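Local coordinates for MIP07328p (Drosophila melanogaster, PDB 6FKK), which acts as a semaphorin axon guidance cue in cell-cell signalling, probably a chemorepellent that binds semaphorin receptors, at the glycan on Asn48. Sequence-based numbering; all coordinates share one arbitrary frame.

The glycan on Asn48. Residues 36-37, 39, 48, 57, 89. With NAG (2-acetamido-2-deoxy-beta-D-glucopyranose), chain B; NAG (2-acetamido-2-deoxy-beta-D-glucopyranose), chain C; BMA (beta-D-mannopyranose), chain D; MAN (alpha-D-mannopyranose), chain E.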
loop_
_atom_site.group_PDB
_atom_site.type_symbol
_atom_site.label_atom_id
_atom_site.label_comp_id
_atom_site.label_asym_id
_atom_site.label_seq_id
_atom_site.Cartn_x
_atom_site.Cartn_y
_atom_site.Cartn_z
ATOM N N GLU A 36 -4.866 -5.876 17.984
ATOM C CA GLU A 36 -6.045 -5.990 18.831
ATOM C C GLU A 36 -7.156 -5.006 18.499
ATOM O O GLU A 36 -8.328 -5.359 18.644
ATOM C CB GLU A 36 -5.652 -5.818 20.307
ATOM C CG GLU A 36 -4.689 -6.883 20.807
ATOM C CD GLU A 36 -4.212 -6.623 22.221
ATOM O OE1 GLU A 36 -4.529 -5.547 22.769
ATOM O OE2 GLU A 36 -3.518 -7.496 22.785
ATOM N N PHE A 37 -6.832 -3.792 18.059
ATOM C CA PHE A 37 -7.838 -2.782 17.765
ATOM C C PHE A 37 -7.520 -2.099 16.442
ATOM O O PHE A 37 -6.356 -1.974 16.052
ATOM C CB PHE A 37 -7.931 -1.743 18.892
ATOM C CG PHE A 37 -8.407 -2.318 20.193
ATOM C CD1 PHE A 37 -9.759 -2.381 20.483
ATOM C CD2 PHE A 37 -7.504 -2.813 21.120
ATOM C CE1 PHE A 37 -10.202 -2.918 21.676
ATOM C CE2 PHE A 37 -7.939 -3.352 22.314
ATOM C CZ PHE A 37 -9.291 -3.409 22.591
ATOM N N LEU A 39 -8.962 1.225 13.737
ATOM C CA LEU A 39 -9.764 2.427 13.546
ATOM C C LEU A 39 -10.282 2.468 12.115
ATOM O O LEU A 39 -9.527 2.219 11.169
ATOM C CB LEU A 39 -8.950 3.688 13.847
ATOM C CG LEU A 39 -8.899 4.190 15.294
ATOM C CD1 LEU A 39 -8.252 3.171 16.219
ATOM C CD2 LEU A 39 -8.173 5.528 15.368
ATOM N N ASN A 48 -13.833 2.650 16.643
ATOM C CA ASN A 48 -12.804 1.861 17.316
ATOM C C ASN A 48 -13.360 0.447 17.457
ATOM O O ASN A 48 -14.310 0.218 18.215
ATOM C CB ASN A 48 -12.444 2.471 18.674
ATOM C CG ASN A 48 -11.186 1.856 19.292
ATOM O OD1 ASN A 48 -10.560 0.978 18.701
ATOM N ND2 ASN A 48 -10.810 2.326 20.484
ATOM N N ILE A 57 -16.114 -0.875 20.009
ATOM C CA ILE A 57 -15.711 -0.498 21.357
ATOM C C ILE A 57 -15.974 0.982 21.624
ATOM O O ILE A 57 -16.641 1.336 22.597
ATOM C CB ILE A 57 -14.230 -0.855 21.613
ATOM C CG1 ILE A 57 -14.034 -2.372 21.563
ATOM C CG2 ILE A 57 -13.767 -0.297 22.952
ATOM C CD1 ILE A 57 -14.857 -3.127 22.589
ATOM N N TYR A 89 -5.924 10.256 10.584
ATOM C CA TYR A 89 -5.743 10.080 12.018
ATOM C C TYR A 89 -4.258 10.024 12.343
ATOM O O TYR A 89 -3.472 9.428 11.600
ATOM C CB TYR A 89 -6.431 8.806 12.533
ATOM C CG TYR A 89 -5.944 8.376 13.903
ATOM C CD1 TYR A 89 -6.361 9.039 15.051
ATOM C CD2 TYR A 89 -5.061 7.312 14.048
ATOM C CE1 TYR A 89 -5.912 8.652 16.303
ATOM C CE2 TYR A 89 -4.609 6.920 15.296
ATOM C CZ TYR A 89 -5.037 7.593 16.419
ATOM O OH TYR A 89 -4.590 7.204 17.661
HETATM C C1 NAG B . -9.631 1.820 21.145
HETATM C C2 NAG B . -8.777 2.908 21.781
HETATM C C3 NAG B . -7.533 2.293 22.412
HETATM C C4 NAG B . -7.957 1.282 23.472
HETATM C C5 NAG B . -8.985 0.266 22.961
HETATM C C6 NAG B . -9.669 -0.457 24.103
HETATM C C7 NAG B . -7.662 4.244 19.912
HETATM C C8 NAG B . -6.919 3.026 19.433
HETATM N N2 NAG B . -8.489 4.098 20.971
HETATM O O3 NAG B . -6.772 3.339 23.014
HETATM O O4 NAG B . -6.811 0.571 23.927
HETATM O O5 NAG B . -10.040 0.871 22.180
HETATM O O6 NAG B . -9.841 0.392 25.231
HETATM O O7 NAG B . -7.511 5.342 19.366
HETATM C C1 NAG C . -6.501 1.115 25.223
HETATM C C2 NAG C . -5.898 0.012 26.082
HETATM C C3 NAG C . -5.550 0.562 27.459
HETATM C C4 NAG C . -4.725 1.843 27.358
HETATM C C5 NAG C . -5.328 2.830 26.353
HETATM C C6 NAG C . -4.435 4.013 26.056
HETATM C C7 NAG C . -6.490 -2.370 25.919
HETATM C C8 NAG C . -7.575 -3.388 26.097
HETATM N N2 NAG C . -6.822 -1.106 26.199
HETATM O O3 NAG C . -4.831 -0.425 28.191
HETATM O O4 NAG C . -4.712 2.457 28.641
HETATM O O5 NAG C . -5.570 2.180 25.099
HETATM O O6 NAG C . -5.105 4.975 25.253
HETATM O O7 NAG C . -5.365 -2.678 25.539
HETATM C C1 BMA D . -3.356 2.713 29.058
HETATM C C2 BMA D . -3.373 4.037 29.844
HETATM C C3 BMA D . -1.959 4.337 30.292
HETATM C C4 BMA D . -1.397 3.164 31.113
HETATM C C5 BMA D . -1.458 1.882 30.260
HETATM C C6 BMA D . -0.957 0.653 30.989
HETATM O O2 BMA D . -4.153 3.902 31.025
HETATM O O3 BMA D . -1.878 5.560 31.010
HETATM O O4 BMA D . -0.054 3.425 31.486
HETATM O O5 BMA D . -2.830 1.659 29.866
HETATM O O6 BMA D . 0.309 0.302 30.444
HETATM C C1 MAN E . -1.402 6.574 30.099
HETATM C C2 MAN E . 0.111 6.346 29.905
HETATM C C3 MAN E . 0.848 6.605 31.221
HETATM C C4 MAN E . 0.429 7.948 31.868
HETATM C C5 MAN E . -1.105 8.096 31.919
HETATM C C6 MAN E . -1.545 9.485 32.343
HETATM O O2 MAN E . 0.666 7.261 28.957
HETATM O O3 MAN E . 2.262 6.566 31.040
HETATM O O4 MAN E . 0.939 8.015 33.190
HETATM O O5 MAN E . -1.658 7.856 30.616
HETATM O O6 MAN E . -2.892 9.673 31.919
#
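The 3-hydroxyl O3 of NAG (chain B) is the best-held polar atom of this N-linked glycan, and two hydrogen bonds grip it, both from the next sugar. It donates to the ring oxygen O5 of NAG (chain C) at 2.7 Å and accepts from the hydroxymethyl O6 of that sugar, which together would restrain rotation about the chitobiose linkage. The protein's own hold is covalent and apolar. Asn48 has CG anti to its backbone N (chi1 -168°), which carries the amide toward the sugar, and its ND2 is bonded to C1 of NAG (chain B) at 1.4 Å. Phe37, with CG beside its backbone N (chi1 -65°), lays one ring face under that sugar: C5 stands 3.5 Å from the ring centroid in a CH-pi contact, and CZ also meets the exocyclic C6. CE2, on one edge, touches the acetamide methyl C8 of NAG (chain C) at 3.8 Å, and Ile57 CG1 lies in plane at the opposite, CE1 edge. An alanine in place of Phe37 would probably loosen the first sugar by removing this stacking face. The acetamide methyl C8 of NAG (chain B) rests on Leu39 CD1 at 3.5 Å, and Leu39 CD2 in turn packs over the Tyr89 ring. Beyond the chitobiose the protein hides none of BMA or MAN, both poorly ordered. The platform belongs to the sema domain, a beta-propeller, with Phe37 and Leu39 on strand 37-41 and Asn48 on strand 45-50.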